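Local coordinates for isoaspartyl dipeptidase (Fervidobacterium islandicum, PDB 7CDH), which probably hydrolyses isoaspartyl (beta-aspartyl) dipeptides as a zinc-dependent metallopeptidase of the M38 family, an activity linked to protein repair, at residues N108-A111 with K112-L116; I141-D144 with I145-D149; L206-I209 with I210-E214. All coordinates share one frame; numbering follows the deposited sequence.

All three contacts are local, each made along one helix or at its C-terminal end, in a beta-alpha-beta unit of the amidohydrolase barrel, and each rests on i to i+4 backbone bonds. Contacts 1 and 2 are largely buried. They touch where Tyr110 CE1, on helix 106-118, packs 3.8 Å from Ile148 CG2, just past the end of helix 141-147, and both reach the same neighbouring subunit through charged side chains. Contact 3, on helix 204-212, lies nearer the surface, with nearest atoms about 12 Å from contact 2. The side-chain chemistry differs with place: a lysine methylene over a tyrosine ring in contact 1, arginine beside leucine in contact 2, and a threonine hydroxyl at the helix end in contact 3.

Contact 1 of 3, residues N108-A111 with K112-L116; sequences NLYA and KAKSL
Two backbone amides converge on the carbonyl oxygen of Ala111. Ser115 N makes the regular bond of the helix to Ala111 O, at 3.0 Å, and Lys114 N adds a weak one to the same oxygen. The amide of Lys114 is itself shared, because its better bond goes to Tyr110 O, 2.9 Å away. One turn earlier Lys112 N meets Asn108 O at 2.9 Å in a nearly straight bond (173° at the hydrogen), and Ala113 N is paired with Leu109 O. Along this backbone the side chains of Tyr110 and Lys114 run side by side and point the same way. The tyrosine leaves the helix with CG anti to the backbone N (chi1 176°), while the bend of the lysine at chi2 (-71°) lets its chain follow the CE2 side of the ring out toward the hydroxyl. Lys114 CG lies over one ring face, shifted toward the rim, in a CH-pi contact 4.3 Å from the centroid of the Tyr110 ring. Farther out, Lys114 CE passes 3.6 Å from Tyr110 CZ. Helix 106-118 is the helix of the beta-alpha-beta crossover between parallel strands 90-95 and 122-127 of the amidohydrolase barrel; Leu109 and Ala113 face the second of these through Ile125. Both side chains also reach a neighbouring subunit: Lys114 NZ forms a salt bridge with Asp149 of that subunit, and the Tyr110 ring packs on its Val146. With an alanine in place of Tyr110, the lysine methylenes would probably lose the ring that supports them, leaving the chain freer to turn and its ammonium less firmly aimed at the aspartate across the interface. Lys112 NZ turns another way, to Leu80 O.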
ATOM      1  N   ASN A 108      18.480  10.317  -8.806  1.00 23.04           N
ATOM      2  CA  ASN A 108      19.485  11.376  -9.085  1.00 24.90           C
ATOM      3  C   ASN A 108      20.880  10.743  -9.213  1.00 27.51           C
ATOM      4  O   ASN A 108      21.642  11.204 -10.078  1.00 29.55           O
ATOM      5  CB  ASN A 108      19.418  12.435  -7.997  1.00 25.36           C
ATOM      6  CG  ASN A 108      20.361  13.596  -8.179  1.00 25.53           C
ATOM      7  OD1 ASN A 108      21.128  13.899  -7.247  1.00 28.61           O
ATOM      8  ND2 ASN A 108      20.243  14.281  -9.300  1.00 19.95           N
ATOM      9  N   LEU A 109      21.208   9.750  -8.371  1.00 26.74           N
ATOM     10  CA  LEU A 109      22.506   9.056  -8.402  1.00 26.62           C
ATOM     11  C   LEU A 109      22.691   8.385  -9.761  1.00 29.85           C
ATOM     12  O   LEU A 109      23.775   8.465 -10.329  1.00 28.77           O
ATOM     13  CB  LEU A 109      22.546   8.038  -7.279  1.00 28.07           C
ATOM     14  CG  LEU A 109      23.780   7.145  -7.302  1.00 29.27           C
ATOM     15  CD1 LEU A 109      25.012   7.984  -7.038  1.00 30.89           C
ATOM     16  CD2 LEU A 109      23.663   6.028  -6.286  1.00 30.36           C
ATOM     17  N   TYR A 110      21.639   7.748 -10.245  1.00 30.43           N
ATOM     18  CA  TYR A 110      21.593   7.056 -11.549  1.00 29.59           C
ATOM     19  C   TYR A 110      21.785   8.099 -12.661  1.00 31.37           C
ATOM     20  O   TYR A 110      22.576   7.873 -13.598  1.00 30.27           O
ATOM     21  CB  TYR A 110      20.251   6.320 -11.653  1.00 28.02           C
ATOM     22  CG  TYR A 110      20.014   5.640 -12.973  1.00 28.03           C
ATOM     23  CD1 TYR A 110      20.499   4.372 -13.185  1.00 31.21           C
ATOM     24  CD2 TYR A 110      19.301   6.236 -14.002  1.00 28.49           C
ATOM     25  CE1 TYR A 110      20.326   3.712 -14.391  1.00 34.14           C
ATOM     26  CE2 TYR A 110      19.100   5.586 -15.213  1.00 30.20           C
ATOM     27  CZ  TYR A 110      19.636   4.322 -15.412  1.00 32.88           C
ATOM     28  OH  TYR A 110      19.487   3.593 -16.554  1.00 40.87           O
ATOM     29  N   ALA A 111      20.990   9.174 -12.609  1.00 30.85           N
ATOM     30  CA  ALA A 111      20.970  10.239 -13.641  1.00 30.86           C
ATOM     31  C   ALA A 111      22.383  10.833 -13.748  1.00 27.20           C
ATOM     32  O   ALA A 111      22.873  10.943 -14.876  1.00 24.94           O
ATOM     33  CB  ALA A 111      19.931  11.301 -13.326  1.00 27.19           C
ATOM     34  N   LYS A 112      22.988  11.207 -12.616  1.00 24.84           N
ATOM     35  CA  LYS A 112      24.388  11.701 -12.539  1.00 27.98           C
ATOM     36  C   LYS A 112      25.356  10.669 -13.128  1.00 28.45           C
ATOM     37  O   LYS A 112      26.140  11.061 -14.004  1.00 27.10           O
ATOM     38  CB  LYS A 112      24.797  12.016 -11.108  1.00 30.26           C
ATOM     39  CG  LYS A 112      26.198  12.588 -10.964  1.00 32.61           C
ATOM     40  CD  LYS A 112      26.493  13.718 -11.919  1.00 30.95           C
ATOM     41  CE  LYS A 112      27.559  14.651 -11.388  1.00 31.23           C
ATOM     42  NZ  LYS A 112      27.937  15.683 -12.386  1.00 32.23           N
ATOM     43  N   ALA A 113      25.245   9.393 -12.742  1.00 28.86           N
ATOM     44  CA  ALA A 113      26.094   8.313 -13.300  1.00 28.72           C
ATOM     45  C   ALA A 113      25.946   8.262 -14.827  1.00 27.07           C
ATOM     46  O   ALA A 113      26.948   7.986 -15.526  1.00 25.46           O
ATOM     47  CB  ALA A 113      25.807   6.975 -12.668  1.00 26.92           C
ATOM     48  N   LYS A 114      24.756   8.518 -15.338  1.00 28.06           N
ATOM     49  CA  LYS A 114      24.487   8.449 -16.804  1.00 30.90           C
ATOM     50  C   LYS A 114      25.094   9.661 -17.503  1.00 33.94           C
ATOM     51  O   LYS A 114      25.578   9.486 -18.648  1.00 37.42           O
ATOM     52  CB  LYS A 114      22.994   8.424 -17.129  1.00 29.94           C
ATOM     53  CG  LYS A 114      22.362   7.062 -16.947  1.00 31.36           C
ATOM     54  CD  LYS A 114      22.813   6.136 -17.998  1.00 33.74           C
ATOM     55  CE  LYS A 114      21.993   4.884 -18.106  1.00 39.59           C
ATOM     56  NZ  LYS A 114      21.856   4.501 -19.529  1.00 45.40           N
ATOM     57  N   SER A 115      25.082  10.829 -16.862  1.00 31.03           N
ATOM     58  CA  SER A 115      25.609  12.034 -17.527  1.00 34.94           C
ATOM     59  C   SER A 115      27.149  12.004 -17.500  1.00 33.96           C
ATOM     60  O   SER A 115      27.749  12.399 -18.527  1.00 31.79           O
ATOM     61  CB  SER A 115      25.027  13.308 -16.990  1.00 30.73           C
ATOM     62  OG  SER A 115      25.441  13.524 -15.683  1.00 34.22           O
ATOM     63  N   LEU A 116      27.767  11.590 -16.391  1.00 30.74           N
ATOM     64  CA  LEU A 116      29.227  11.335 -16.363  1.00 30.89           C
ATOM     65  C   LEU A 116      29.563  10.356 -17.492  1.00 30.27           C
ATOM     66  O   LEU A 116      30.500  10.608 -18.205  1.00 33.72           O
ATOM     67  CB  LEU A 116      29.641  10.799 -14.998  1.00 30.15           C
ATOM     68  CG  LEU A 116      29.498  11.794 -13.853  1.00 28.67           C
ATOM     69  CD1 LEU A 116      29.814  11.145 -12.513  1.00 28.90           C
ATOM     70  CD2 LEU A 116      30.392  12.978 -14.070  1.00 26.93           C
TER

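Contact 2 of 3, residues I141-D144 with I145-D149; sequences IMRD and IVLID
Helix 141-147, the short helical part of the connection between strands 122-127 and 151-159 of the barrel, brings Arg143 and Leu147 together one turn apart. Their shared setting, CG anti to the carbonyl carbon (chi1 -72° and -66°), sends the two side chains alongside each other in the same direction. Contact comes at their ends, where Arg143 NH2 lies 3.6 Å from Leu147 CD1, the methyl approaching the guanidinium obliquely. The same pair is joined through the backbone, Leu147 N donating to Arg143 O at 2.9 Å. Arg143 NH2 forms a salt bridge with Glu107 of a neighbouring subunit, and Leu147 packs on Phe137 of that subunit.

As one of the peripheral helices of the beta-alpha-beta series, this element also lies against helix 169-186, with Met142 and Val146 directed to it. Its backbone bonds run from Ile145 N to Ile141 O (3.1 Å) and from Val146 N to Met142 O. Ile148, the first residue to leave helical geometry, still gives its N-H to Asp144 O at 3.0 Å. The buried carboxylate of Asp144 takes three hydrogen bonds: OD1 is bonded to Thr138 OG1, and OD2 to both Thr127 OG1 and Phe137 N of the same chain.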
ATOM      1  N   ILE A 141      16.518  -4.591  -2.798  1.00 28.88           N
ATOM      2  CA  ILE A 141      17.881  -4.439  -3.375  1.00 31.48           C
ATOM      3  C   ILE A 141      18.113  -5.553  -4.402  1.00 28.79           C
ATOM      4  O   ILE A 141      18.854  -5.338  -5.369  1.00 28.51           O
ATOM      5  CB  ILE A 141      18.959  -4.361  -2.292  1.00 32.81           C
ATOM      6  CG1 ILE A 141      19.144  -5.678  -1.559  1.00 33.97           C
ATOM      7  CG2 ILE A 141      18.674  -3.214  -1.335  1.00 31.33           C
ATOM      8  CD1 ILE A 141      19.983  -5.517  -0.302  1.00 38.04           C
ATOM      9  N   MET A 142      17.443  -6.683  -4.264  1.00 27.42           N
ATOM     10  CA  MET A 142      17.671  -7.798  -5.201  1.00 27.68           C
ATOM     11  C   MET A 142      17.090  -7.411  -6.560  1.00 28.66           C
ATOM     12  O   MET A 142      17.758  -7.667  -7.563  1.00 28.54           O
ATOM     13  CB  MET A 142      17.055  -9.090  -4.698  1.00 28.32           C
ATOM     14  CG  MET A 142      17.387 -10.241  -5.587  1.00 35.37           C
ATOM     15  SD  MET A 142      16.599 -11.791  -5.100  1.00 43.96           S
ATOM     16  CE  MET A 142      17.513 -12.204  -3.617  1.00 43.75           C
ATOM     17  N   ARG A 143      15.889  -6.821  -6.599  1.00 30.56           N
ATOM     18  CA  ARG A 143      15.297  -6.333  -7.864  1.00 31.19           C
ATOM     19  C   ARG A 143      16.147  -5.201  -8.446  1.00 26.64           C
ATOM     20  O   ARG A 143      16.269  -5.181  -9.668  1.00 25.33           O
ATOM     21  CB  ARG A 143      13.869  -5.827  -7.696  1.00 34.07           C
ATOM     22  CG  ARG A 143      12.868  -6.933  -7.465  1.00 42.02           C
ATOM     23  CD  ARG A 143      11.523  -6.303  -7.129  1.00 46.71           C
ATOM     24  NE  ARG A 143      11.048  -5.685  -8.338  1.00 42.06           N
ATOM     25  CZ  ARG A 143      10.437  -6.366  -9.291  1.00 47.36           C
ATOM     26  NH1 ARG A 143      10.257  -7.676  -9.116  1.00 39.12           N
ATOM     27  NH2 ARG A 143      10.049  -5.738 -10.406  1.00 42.80           N
ATOM     28  N   ASP A 144      16.718  -4.329  -7.610  1.00 25.44           N
ATOM     29  CA  ASP A 144      17.569  -3.196  -8.063  1.00 26.55           C
ATOM     30  C   ASP A 144      18.748  -3.727  -8.882  1.00 26.29           C
ATOM     31  O   ASP A 144      18.935  -3.287 -10.030  1.00 25.63           O
ATOM     32  CB  ASP A 144      18.032  -2.333  -6.905  1.00 27.13           C
ATOM     33  CG  ASP A 144      16.967  -1.455  -6.281  1.00 30.92           C
ATOM     34  OD1 ASP A 144      15.794  -1.520  -6.734  1.00 30.62           O
ATOM     35  OD2 ASP A 144      17.339  -0.680  -5.334  1.00 32.96           O
ATOM     36  N   ILE A 145      19.476  -4.693  -8.347  1.00 27.56           N
ATOM     37  CA  ILE A 145      20.698  -5.216  -9.016  1.00 27.21           C
ATOM     38  C   ILE A 145      20.287  -6.069 -10.217  1.00 26.61           C
ATOM     39  O   ILE A 145      20.990  -6.075 -11.182  1.00 28.32           O
ATOM     40  CB  ILE A 145      21.607  -5.942  -8.014  1.00 28.06           C
ATOM     41  CG1 ILE A 145      22.976  -6.238  -8.637  1.00 30.65           C
ATOM     42  CG2 ILE A 145      20.923  -7.180  -7.461  1.00 28.67           C
ATOM     43  CD1 ILE A 145      24.061  -6.637  -7.631  1.00 31.67           C
ATOM     44  N   VAL A 146      19.135  -6.713 -10.227  1.00 29.44           N
ATOM     45  CA  VAL A 146      18.768  -7.551 -11.406  1.00 27.64           C
ATOM     46  C   VAL A 146      18.321  -6.601 -12.528  1.00 29.31           C
ATOM     47  O   VAL A 146      18.862  -6.737 -13.631  1.00 34.19           O
ATOM     48  CB  VAL A 146      17.766  -8.657 -11.016  1.00 27.29           C
ATOM     49  CG1 VAL A 146      17.188  -9.419 -12.199  1.00 29.83           C
ATOM     50  CG2 VAL A 146      18.395  -9.645 -10.064  1.00 28.18           C
ATOM     51  N   LEU A 147      17.532  -5.563 -12.231  1.00 28.45           N
ATOM     52  CA  LEU A 147      16.816  -4.776 -13.278  1.00 30.79           C
ATOM     53  C   LEU A 147      17.615  -3.566 -13.792  1.00 30.48           C
ATOM     54  O   LEU A 147      17.323  -3.108 -14.904  1.00 36.96           O
ATOM     55  CB  LEU A 147      15.468  -4.298 -12.731  1.00 30.17           C
ATOM     56  CG  LEU A 147      14.444  -5.387 -12.427  1.00 32.26           C
ATOM     57  CD1 LEU A 147      13.113  -4.733 -12.085  1.00 35.86           C
ATOM     58  CD2 LEU A 147      14.274  -6.351 -13.589  1.00 31.71           C
ATOM     59  N   ILE A 148      18.509  -2.995 -13.002  1.00 31.04           N
ATOM     60  CA  ILE A 148      19.259  -1.740 -13.323  1.00 30.03           C
ATOM     61  C   ILE A 148      20.736  -2.047 -13.614  1.00 30.27           C
ATOM     62  O   ILE A 148      21.487  -2.343 -12.680  1.00 28.75           O
ATOM     63  CB  ILE A 148      19.107  -0.791 -12.133  1.00 30.33           C
ATOM     64  CG1 ILE A 148      17.633  -0.503 -11.862  1.00 35.20           C
ATOM     65  CG2 ILE A 148      19.893   0.471 -12.364  1.00 32.14           C
ATOM     66  CD1 ILE A 148      17.404   0.054 -10.503  1.00 41.68           C
ATOM     67  N   ASP A 149      21.136  -1.956 -14.875  1.00 37.46           N
ATOM     68  CA  ASP A 149      22.501  -2.282 -15.361  1.00 40.33           C
ATOM     69  C   ASP A 149      23.554  -1.736 -14.385  1.00 33.38           C
ATOM     70  O   ASP A 149      24.331  -2.533 -13.886  1.00 32.94           O
ATOM     71  CB  ASP A 149      22.654  -1.896 -16.838  1.00 49.38           C
ATOM     72  CG  ASP A 149      22.377  -3.072 -17.783  1.00 68.22           C
ATOM     73  OD1 ASP A 149      22.733  -4.219 -17.405  1.00 81.97           O
ATOM     74  OD2 ASP A 149      21.790  -2.861 -18.888  1.00 77.98           O
TER

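Contact 3 of 3, residues L206-I209 with I210-E214; sequences LFDI and IEKTE
Backbone bonds join Phe207 to Glu211 and Asp208 to Lys212 in the last turns of helix 204-212, the helix of the beta-alpha-beta crossover between the parallel strands 191-196 and 220-223 of the barrel. Glu211 N reaches Phe207 O at 2.9 Å, and Lys212 N reaches Asp208 O at 3.0 Å. The preceding bond, from Ile210 N to Leu206 O, is weak.

The apolar part of the contact is the meeting of Phe207 CD1 with Ile210 CD1 at 4.2 Å, the methyl coming obliquely to the ring. Ile210 sets its CG1 between the backbone N and the carbonyl carbon (chi1 64°), which puts CG1 beside Phe207 O, and the extended chi2 (168°) carries CD1 on to the ring. Beyond the pair, Phe207 packs on Phe238 of helix 229-240, while Ile209 turns to Leu173 of helix 169-186.

Between Asp208 and Lys212 it is the aliphatic parts that meet. Lys212 CD lies 4.0 Å from Asp208 CB, but the lysine NZ stays 4.6 Å from Asp208 OD1, too far for a salt bridge. Glu211 lays its extended chain along the Phe207 carbonyl and sends OE2 to a salt bridge with Arg241.

At the helix end a side chain joins the backbone. Thr213, the first residue with non-helical torsions, gives Ile209 O only a weak bond from its N-H; its hydroxyl reinforces this, OG1 donating to the same Ile209 O at 2.8 Å while accepting the N-H of Ile215.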
ATOM      1  N   LEU A 206      31.426  -8.712   9.994  1.00 35.32           N
ATOM      2  CA  LEU A 206      32.001  -9.298   8.750  1.00 38.93           C
ATOM      3  C   LEU A 206      32.575 -10.687   9.068  1.00 38.49           C
ATOM      4  O   LEU A 206      32.321 -11.640   8.280  1.00 38.08           O
ATOM      5  CB  LEU A 206      33.021  -8.352   8.113  1.00 37.99           C
ATOM      6  CG  LEU A 206      32.426  -7.275   7.202  1.00 39.34           C
ATOM      7  CD1 LEU A 206      31.539  -6.316   7.966  1.00 41.54           C
ATOM      8  CD2 LEU A 206      33.516  -6.483   6.505  1.00 41.07           C
ATOM      9  N   PHE A 207      33.246 -10.814  10.208  1.00 36.40           N
ATOM     10  CA  PHE A 207      33.787 -12.093  10.724  1.00 39.39           C
ATOM     11  C   PHE A 207      32.615 -13.011  11.072  1.00 41.15           C
ATOM     12  O   PHE A 207      32.709 -14.229  10.735  1.00 43.16           O
ATOM     13  CB  PHE A 207      34.740 -11.848  11.898  1.00 41.02           C
ATOM     14  CG  PHE A 207      36.075 -11.284  11.473  1.00 42.66           C
ATOM     15  CD1 PHE A 207      36.915 -12.007  10.646  1.00 44.11           C
ATOM     16  CD2 PHE A 207      36.496 -10.037  11.895  1.00 43.69           C
ATOM     17  CE1 PHE A 207      38.138 -11.491  10.250  1.00 45.01           C
ATOM     18  CE2 PHE A 207      37.724  -9.530  11.508  1.00 44.07           C
ATOM     19  CZ  PHE A 207      38.532 -10.248  10.666  1.00 41.63           C
ATOM     20  N   ASP A 208      31.543 -12.461  11.664  1.00 38.48           N
ATOM     21  CA  ASP A 208      30.329 -13.237  12.041  1.00 40.00           C
ATOM     22  C   ASP A 208      29.684 -13.841  10.786  1.00 37.49           C
ATOM     23  O   ASP A 208      29.347 -15.039  10.797  1.00 38.86           O
ATOM     24  CB  ASP A 208      29.301 -12.403  12.802  1.00 45.75           C
ATOM     25  CG  ASP A 208      29.708 -11.977  14.204  1.00 50.66           C
ATOM     26  OD1 ASP A 208      30.662 -12.581  14.771  1.00 58.45           O
ATOM     27  OD2 ASP A 208      29.075 -11.015  14.709  1.00 53.04           O
ATOM     28  N   ILE A 209      29.602 -13.086   9.699  1.00 34.91           N
ATOM     29  CA  ILE A 209      28.992 -13.599   8.439  1.00 35.96           C
ATOM     30  C   ILE A 209      29.797 -14.810   7.923  1.00 36.99           C
ATOM     31  O   ILE A 209      29.176 -15.830   7.558  1.00 40.01           O
ATOM     32  CB  ILE A 209      28.884 -12.467   7.399  1.00 35.13           C
ATOM     33  CG1 ILE A 209      27.939 -11.356   7.865  1.00 38.65           C
ATOM     34  CG2 ILE A 209      28.467 -13.036   6.067  1.00 34.37           C
ATOM     35  CD1 ILE A 209      28.152 -10.039   7.160  1.00 37.74           C
ATOM     36  N   ILE A 210      31.118 -14.704   7.799  1.00 35.04           N
ATOM     37  CA  ILE A 210      31.928 -15.777   7.155  1.00 38.36           C
ATOM     38  C   ILE A 210      32.077 -16.988   8.097  1.00 41.65           C
ATOM     39  O   ILE A 210      32.137 -18.122   7.590  1.00 44.86           O
ATOM     40  CB  ILE A 210      33.287 -15.245   6.695  1.00 37.32           C
ATOM     41  CG1 ILE A 210      34.148 -14.777   7.876  1.00 37.37           C
ATOM     42  CG2 ILE A 210      33.078 -14.167   5.640  1.00 37.40           C
ATOM     43  CD1 ILE A 210      35.583 -14.510   7.497  1.00 38.24           C
ATOM     44  N   GLU A 211      32.087 -16.784   9.411  1.00 43.77           N
ATOM     45  CA  GLU A 211      32.273 -17.890  10.379  1.00 48.18           C
ATOM     46  C   GLU A 211      30.965 -18.669  10.516  1.00 46.61           C
ATOM     47  O   GLU A 211      31.038 -19.887  10.587  1.00 59.42           O
ATOM     48  CB  GLU A 211      32.810 -17.357  11.709  1.00 53.34           C
ATOM     49  CG  GLU A 211      34.295 -17.035  11.626  1.00 58.46           C
ATOM     50  CD  GLU A 211      34.851 -16.062  12.652  1.00 65.39           C
ATOM     51  OE1 GLU A 211      34.121 -15.683  13.595  1.00 71.80           O
ATOM     52  OE2 GLU A 211      36.023 -15.681  12.500  1.00 71.87           O
ATOM     53  N   LYS A 212      29.816 -18.000  10.507  1.00 48.11           N
ATOM     54  CA  LYS A 212      28.521 -18.601  10.916  1.00 46.44           C
ATOM     55  C   LYS A 212      27.648 -18.944   9.708  1.00 39.70           C
ATOM     56  O   LYS A 212      26.592 -19.544   9.914  1.00 44.11           O
ATOM     57  CB  LYS A 212      27.753 -17.641  11.824  1.00 52.75           C
ATOM     58  CG  LYS A 212      28.467 -17.219  13.102  1.00 58.74           C
ATOM     59  CD  LYS A 212      27.792 -16.005  13.730  1.00 66.87           C
ATOM     60  CE  LYS A 212      27.942 -15.905  15.237  1.00 73.58           C
ATOM     61  NZ  LYS A 212      26.875 -15.053  15.816  1.00 74.07           N
ATOM     62  N   THR A 213      28.040 -18.575   8.493  1.00 35.79           N
ATOM     63  CA  THR A 213      27.230 -18.851   7.284  1.00 35.07           C
ATOM     64  C   THR A 213      28.134 -19.272   6.133  1.00 33.19           C
ATOM     65  O   THR A 213      29.356 -19.133   6.245  1.00 36.64           O
ATOM     66  CB  THR A 213      26.348 -17.656   6.861  1.00 36.70           C
ATOM     67  OG1 THR A 213      27.106 -16.817   5.999  1.00 34.24           O
ATOM     68  CG2 THR A 213      25.804 -16.842   8.014  1.00 35.21           C
ATOM     69  N   GLU A 214      27.497 -19.636   5.025  1.00 37.16           N
ATOM     70  CA  GLU A 214      28.108 -20.183   3.790  1.00 40.67           C
ATOM     71  C   GLU A 214      28.470 -19.025   2.838  1.00 42.20           C
ATOM     72  O   GLU A 214      28.759 -19.314   1.650  1.00 43.98           O
ATOM     73  CB  GLU A 214      27.092 -21.120   3.115  1.00 47.02           C
ATOM     74  CG  GLU A 214      26.330 -22.072   4.056  1.00 47.90           C
ATOM     75  CD  GLU A 214      25.144 -21.508   4.850  1.00 52.35           C
ATOM     76  OE1 GLU A 214      24.631 -20.392   4.532  1.00 47.10           O
ATOM     77  OE2 GLU A 214      24.748 -22.181   5.819  1.00 51.55           O
TER